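PDB 5T39: EvdMO1 from Micromonospora carbonacea, which probably transfers a methyl group from S-adenosylmethionine to a sugar-derived substrate in everninomicin biosynthesis, through its Rossmann-like methyltransferase domain. Local coordinates for residues L236-S241 against C245-V250. Residues are numbered along the deposited sequence; the frame is centred on the assembly and turned at random.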
# COMPACT_ATOMS: atom_id res chain seq x y z
N LEU A 236 0.44 -4.68 15.82
CA LEU A 236 -0.27 -3.47 16.24
C LEU A 236 -1.77 -3.69 16.35
O LEU A 236 -2.41 -3.04 17.19
CB LEU A 236 -0.01 -2.32 15.26
CG LEU A 236 1.44 -1.89 15.05
CD1 LEU A 236 1.50 -0.69 14.11
CD2 LEU A 236 2.14 -1.58 16.37
N HIS A 237 -2.33 -4.58 15.55
CA HIS A 237 -3.76 -4.82 15.51
C HIS A 237 -3.98 -6.20 14.92
O HIS A 237 -3.28 -6.58 13.99
CB HIS A 237 -4.44 -3.77 14.63
CG HIS A 237 -5.86 -4.09 14.28
ND1 HIS A 237 -6.88 -4.02 15.20
CD2 HIS A 237 -6.42 -4.50 13.12
CE1 HIS A 237 -8.02 -4.36 14.61
NE2 HIS A 237 -7.76 -4.67 13.35
N GLU A 238 -4.97 -6.92 15.44
CA GLU A 238 -5.31 -8.20 14.85
C GLU A 238 -6.78 -8.51 15.13
O GLU A 238 -7.26 -8.34 16.25
CB GLU A 238 -4.40 -9.33 15.36
CG GLU A 238 -4.58 -10.64 14.62
CD GLU A 238 -3.46 -11.64 14.85
OE1 GLU A 238 -2.57 -11.41 15.69
OE2 GLU A 238 -3.49 -12.68 14.15
N ARG A 239 -7.48 -8.98 14.10
CA ARG A 239 -8.85 -9.47 14.22
C ARG A 239 -8.88 -10.86 13.62
O ARG A 239 -8.53 -11.04 12.45
CB ARG A 239 -9.83 -8.57 13.48
CG ARG A 239 -11.31 -8.97 13.66
CD ARG A 239 -12.21 -8.31 12.62
NE ARG A 239 -11.81 -8.66 11.25
CZ ARG A 239 -12.14 -9.79 10.64
NH1 ARG A 239 -12.89 -10.70 11.24
NH2 ARG A 239 -11.72 -10.02 9.40
N THR A 240 -9.30 -11.84 14.40
CA THR A 240 -9.28 -13.21 13.93
C THR A 240 -10.69 -13.74 13.66
O THR A 240 -11.67 -13.31 14.27
CB THR A 240 -8.59 -14.15 14.92
OG1 THR A 240 -9.36 -14.22 16.12
CG2 THR A 240 -7.19 -13.69 15.23
N SER A 241 -10.73 -14.68 12.73
CA SER A 241 -11.90 -15.49 12.43
C SER A 241 -11.40 -16.78 11.81
O SER A 241 -10.22 -16.93 11.49
CB SER A 241 -12.85 -14.78 11.46
OG SER A 241 -12.63 -15.21 10.14
N CYS A 245 -9.06 -13.01 8.25
CA CYS A 245 -8.45 -12.36 9.39
C CYS A 245 -7.78 -11.07 8.92
O CYS A 245 -7.42 -10.93 7.75
CB CYS A 245 -7.39 -13.27 10.02
SG CYS A 245 -8.05 -14.82 10.66
N ASP A 246 -7.57 -10.14 9.87
CA ASP A 246 -6.93 -8.86 9.60
C ASP A 246 -5.74 -8.71 10.54
O ASP A 246 -5.84 -9.05 11.72
CB ASP A 246 -7.87 -7.68 9.90
CG ASP A 246 -9.22 -7.78 9.22
OD1 ASP A 246 -9.39 -8.54 8.25
OD2 ASP A 246 -10.12 -7.06 9.69
N ILE A 247 -4.63 -8.16 10.04
CA ILE A 247 -3.48 -7.92 10.91
C ILE A 247 -2.72 -6.70 10.41
O ILE A 247 -2.63 -6.43 9.20
CB ILE A 247 -2.60 -9.18 11.04
CG1 ILE A 247 -1.70 -9.11 12.28
CG2 ILE A 247 -1.78 -9.42 9.76
CD1 ILE A 247 -0.96 -10.42 12.55
N VAL A 248 -2.16 -5.96 11.37
CA VAL A 248 -1.20 -4.90 11.10
C VAL A 248 0.03 -5.21 11.94
O VAL A 248 -0.07 -5.35 13.16
CB VAL A 248 -1.76 -3.51 11.46
CG1 VAL A 248 -0.73 -2.44 11.11
CG2 VAL A 248 -3.08 -3.24 10.75
N VAL A 249 1.18 -5.31 11.28
CA VAL A 249 2.42 -5.60 11.98
C VAL A 249 3.50 -4.65 11.50
O VAL A 249 3.47 -4.14 10.37
CB VAL A 249 2.92 -7.05 11.81
CG1 VAL A 249 1.86 -8.04 12.18
CG2 VAL A 249 3.42 -7.32 10.41
N VAL A 250 4.47 -4.43 12.38
CA VAL A 250 5.71 -3.78 12.03
C VAL A 250 6.79 -4.85 12.05
O VAL A 250 7.00 -5.52 13.07
CB VAL A 250 6.05 -2.66 13.03
CG1 VAL A 250 7.37 -2.03 12.65
CG2 VAL A 250 4.94 -1.63 13.08
O HOH W 1 -9.84 -5.19 11.56
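Arg239 and Asp246 face each other as a hydrogen-bonded antiparallel pair, Arg239 N reaching Asp246 O and Asp246 N returning to Arg239 O, both at 2.9 Å. One such pair along, Val248 N bonds His237 O, whereas Val248 O takes Leu236 N at 2.8 Å and, only weakly, His237 N. Two residues set against one define a classic beta bulge. Between these pairs, Glu238 and Ile247 form the non-hydrogen-bonded pair.

The salt bridge is side-on and two-pronged: Arg239 NE meets Asp246 OD2 at 2.8 Å and Arg239 NH2 meets OD1 at 3.0 Å. A bend at chi3 (59°) turns the guanidinium back over the carboxylate; the planes stand 71° apart, and both nitrogens approach from above the carboxylate plane. Water 1 donates to Asp246 OD2 and also bonds His237 NE2. An alanine in place of Asp246 would probably leave Arg239 NE without its mate and the guanidinium freer to turn.

On the other face, the extended Glu238 chain lies alongside Ile247, CD 3.6 Å from CD1. At the bulge end, Leu236 CD1 meets Val250 CG2 at 3.7 Å and also touches Val248 CG1. Toward the turn, Ser241 N donates to Cys245 SG at 3.4 Å.

This is the C-terminal hairpin of the 3-2-1-4-5-7-6 methyltransferase sheet, strand 232-239 forming one edge. The cross-strand salt bridge and water lie on the Arg239 face; on the other, Ile247 packs on helix 218-228 and the Glu238 carboxylate binds Arg218 and Tyr179, so polar links serve both faces.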